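Copper chaperone PCu(A)C (Methylosinus trichosporium OB3b, PDB 6P1G) binds copper through a histidine brace in its PCu(A)C domain and probably serves as a periplasmic copper chaperone in this methane-oxidizing bacterium. Local coordinates at residues L29-V34 with M103-E108. Residues are numbered along the deposited sequence; the frame is centred on the assembly and turned at random.
Sequences LYMLVV and MTLVFE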
loop_
_atom_site.group_PDB
_atom_site.type_symbol
_atom_site.label_atom_id
_atom_site.label_comp_id
_atom_site.label_asym_id
_atom_site.label_seq_id
_atom_site.Cartn_x
_atom_site.Cartn_y
_atom_site.Cartn_z
ATOM N N LEU A 29 4.931 0.387 1.297
ATOM C CA LEU A 29 3.617 -0.123 1.667
ATOM C C LEU A 29 3.265 -1.371 0.864
ATOM O O LEU A 29 3.344 -1.376 -0.365
ATOM C CB LEU A 29 2.550 0.955 1.465
ATOM C CG LEU A 29 1.090 0.512 1.575
ATOM C CD1 LEU A 29 0.784 -0.050 2.959
ATOM C CD2 LEU A 29 0.177 1.685 1.265
ATOM N N TYR A 30 2.886 -2.426 1.578
ATOM C CA TYR A 30 2.524 -3.706 0.979
ATOM C C TYR A 30 1.099 -4.094 1.347
ATOM O O TYR A 30 0.577 -3.656 2.374
ATOM C CB TYR A 30 3.490 -4.800 1.429
ATOM C CG TYR A 30 4.945 -4.463 1.197
ATOM C CD1 TYR A 30 5.479 -4.443 -0.084
ATOM C CD2 TYR A 30 5.783 -4.160 2.260
ATOM C CE1 TYR A 30 6.814 -4.133 -0.299
ATOM C CE2 TYR A 30 7.112 -3.847 2.056
ATOM C CZ TYR A 30 7.624 -3.838 0.779
ATOM O OH TYR A 30 8.950 -3.525 0.587
ATOM N N MET A 31 0.483 -4.924 0.509
ATOM C CA MET A 31 -0.887 -5.379 0.734
ATOM C C MET A 31 -1.299 -6.407 -0.305
ATOM O O MET A 31 -0.657 -6.548 -1.344
ATOM C CB MET A 31 -1.871 -4.213 0.689
ATOM C CG MET A 31 -1.992 -3.582 -0.681
ATOM S SD MET A 31 -2.964 -2.072 -0.646
ATOM C CE MET A 31 -2.015 -1.088 0.507
ATOM N N LEU A 32 -2.364 -7.137 -0.004
ATOM C CA LEU A 32 -3.013 -7.987 -0.991
ATOM C C LEU A 32 -4.354 -7.370 -1.378
ATOM O O LEU A 32 -5.195 -7.108 -0.517
ATOM C CB LEU A 32 -3.200 -9.401 -0.449
ATOM C CG LEU A 32 -4.172 -10.303 -1.212
ATOM C CD1 LEU A 32 -3.615 -10.657 -2.577
ATOM C CD2 LEU A 32 -4.454 -11.559 -0.410
ATOM N N VAL A 33 -4.543 -7.120 -2.670
ATOM C CA VAL A 33 -5.775 -6.507 -3.156
ATOM C C VAL A 33 -6.582 -7.471 -4.018
ATOM O O VAL A 33 -6.064 -8.034 -4.982
ATOM C CB VAL A 33 -5.487 -5.231 -3.972
ATOM C CG1 VAL A 33 -6.784 -4.632 -4.499
ATOM C CG2 VAL A 33 -4.726 -4.221 -3.127
ATOM N N VAL A 34 -7.850 -7.658 -3.667
ATOM C CA VAL A 34 -8.738 -8.527 -4.428
ATOM C C VAL A 34 -9.804 -7.698 -5.141
ATOM O O VAL A 34 -10.586 -6.991 -4.504
ATOM C CB VAL A 34 -9.418 -9.572 -3.527
ATOM C CG1 VAL A 34 -10.364 -10.438 -4.342
ATOM C CG2 VAL A 34 -8.377 -10.422 -2.824
ATOM N N MET A 103 -3.909 5.649 7.034
ATOM C CA MET A 103 -3.825 6.271 5.720
ATOM C C MET A 103 -5.062 5.954 4.891
ATOM O O MET A 103 -5.824 5.045 5.219
ATOM C CB MET A 103 -2.562 5.813 4.986
ATOM C CG MET A 103 -2.488 4.316 4.747
ATOM S SD MET A 103 -0.838 3.778 4.247
ATOM C CE MET A 103 0.084 4.031 5.762
ATOM N N THR A 104 -5.255 6.707 3.814
ATOM C CA THR A 104 -6.419 6.525 2.960
ATOM C C THR A 104 -5.991 6.071 1.571
ATOM O O THR A 104 -5.185 6.729 0.912
ATOM C CB THR A 104 -7.255 7.819 2.854
ATOM O OG1 THR A 104 -7.774 8.158 4.147
ATOM C CG2 THR A 104 -8.421 7.627 1.896
ATOM N N LEU A 105 -6.541 4.945 1.131
ATOM C CA LEU A 105 -6.290 4.445 -0.213
ATOM C C LEU A 105 -7.345 4.965 -1.182
ATOM O O LEU A 105 -8.532 4.989 -0.862
ATOM C CB LEU A 105 -6.283 2.916 -0.227
ATOM C CG LEU A 105 -5.383 2.196 0.779
ATOM C CD1 LEU A 105 -5.486 0.691 0.581
ATOM C CD2 LEU A 105 -3.942 2.663 0.665
ATOM N N VAL A 106 -6.909 5.373 -2.370
ATOM C CA VAL A 106 -7.829 5.864 -3.388
ATOM C C VAL A 106 -7.831 4.940 -4.599
ATOM O O VAL A 106 -6.834 4.825 -5.311
ATOM C CB VAL A 106 -7.478 7.296 -3.834
ATOM C CG1 VAL A 106 -8.554 7.837 -4.769
ATOM C CG2 VAL A 106 -7.313 8.203 -2.625
ATOM N N PHE A 107 -8.960 4.277 -4.822
ATOM C CA PHE A 107 -9.129 3.411 -5.978
ATOM C C PHE A 107 -9.889 4.118 -7.091
ATOM O O PHE A 107 -10.819 4.887 -6.841
ATOM C CB PHE A 107 -9.836 2.114 -5.584
ATOM C CG PHE A 107 -9.037 1.259 -4.649
ATOM C CD1 PHE A 107 -9.167 1.398 -3.278
ATOM C CD2 PHE A 107 -8.141 0.326 -5.141
ATOM C CE1 PHE A 107 -8.424 0.614 -2.414
ATOM C CE2 PHE A 107 -7.394 -0.459 -4.284
ATOM C CZ PHE A 107 -7.537 -0.317 -2.917
ATOM N N GLU A 108 -9.473 3.849 -8.322
ATOM C CA GLU A 108 -9.966 4.563 -9.489
ATOM C C GLU A 108 -11.478 4.442 -9.655
ATOM O O GLU A 108 -12.160 5.426 -9.941
ATOM C CB GLU A 108 -9.272 4.024 -10.742
ATOM C CG GLU A 108 -9.606 4.779 -11.998
ATOM C CD GLU A 108 -8.745 4.384 -13.180
ATOM O OE1 GLU A 108 -8.143 3.295 -13.136
ATOM O OE2 GLU A 108 -8.660 5.166 -14.150
#
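Strands 29-34 and 103-107, which carry L29, M31 and V33 against M103, L105 and F107, approach to 11.9 Å at the closest point of their axes, with their N-to-C directions 58° from each other. That spacing is too wide for backbone pairing and fits facing walls of the cupredoxin-like beta-barrel expected of PCu(A)C domains. The two have different direct neighbours: M31 pairs with M79 and V33 with V77 on strand 75-91, whereas strand 100-107 is flanked by 41-47 and 111-120. They face each other across the interior of one sheet that curls round through 10-18 and 111-120. Alternation along each strand sends the three touching residues inward, and all six are buried. The interface is wholly apolar and made from side-chain ends, with 200 Å² buried in total.

At one end L29 and M103 lie alongside each other, pointing opposite ways, L29 CD2 lying 3.8 Å from M103 SD. The same methyl is 4.3 Å from L105 CD2, which lets one leucine branch bridge two residues of the opposing strand. M103 and L105 also rest on V46 and I115, tying this end to both flanking strands.

In the middle M31 and L105 meet tip to tip. A chi1 of 67° tucks CG of M31 in among its backbone N and C, and the chain then extends before bending at SD (chi3 59°). This fold of the thioether brings both SD and CE to 3.9 Å from L105 CD1. M31 also lies near the copper side of the core, its side chain about 7 Å from that of the copper ligand H14.

Farther along, the F107 ring leans on I10 and I12 as well as V113, and V33 approaches it obliquely, CG1 standing 4.2 Å from F107 CE2.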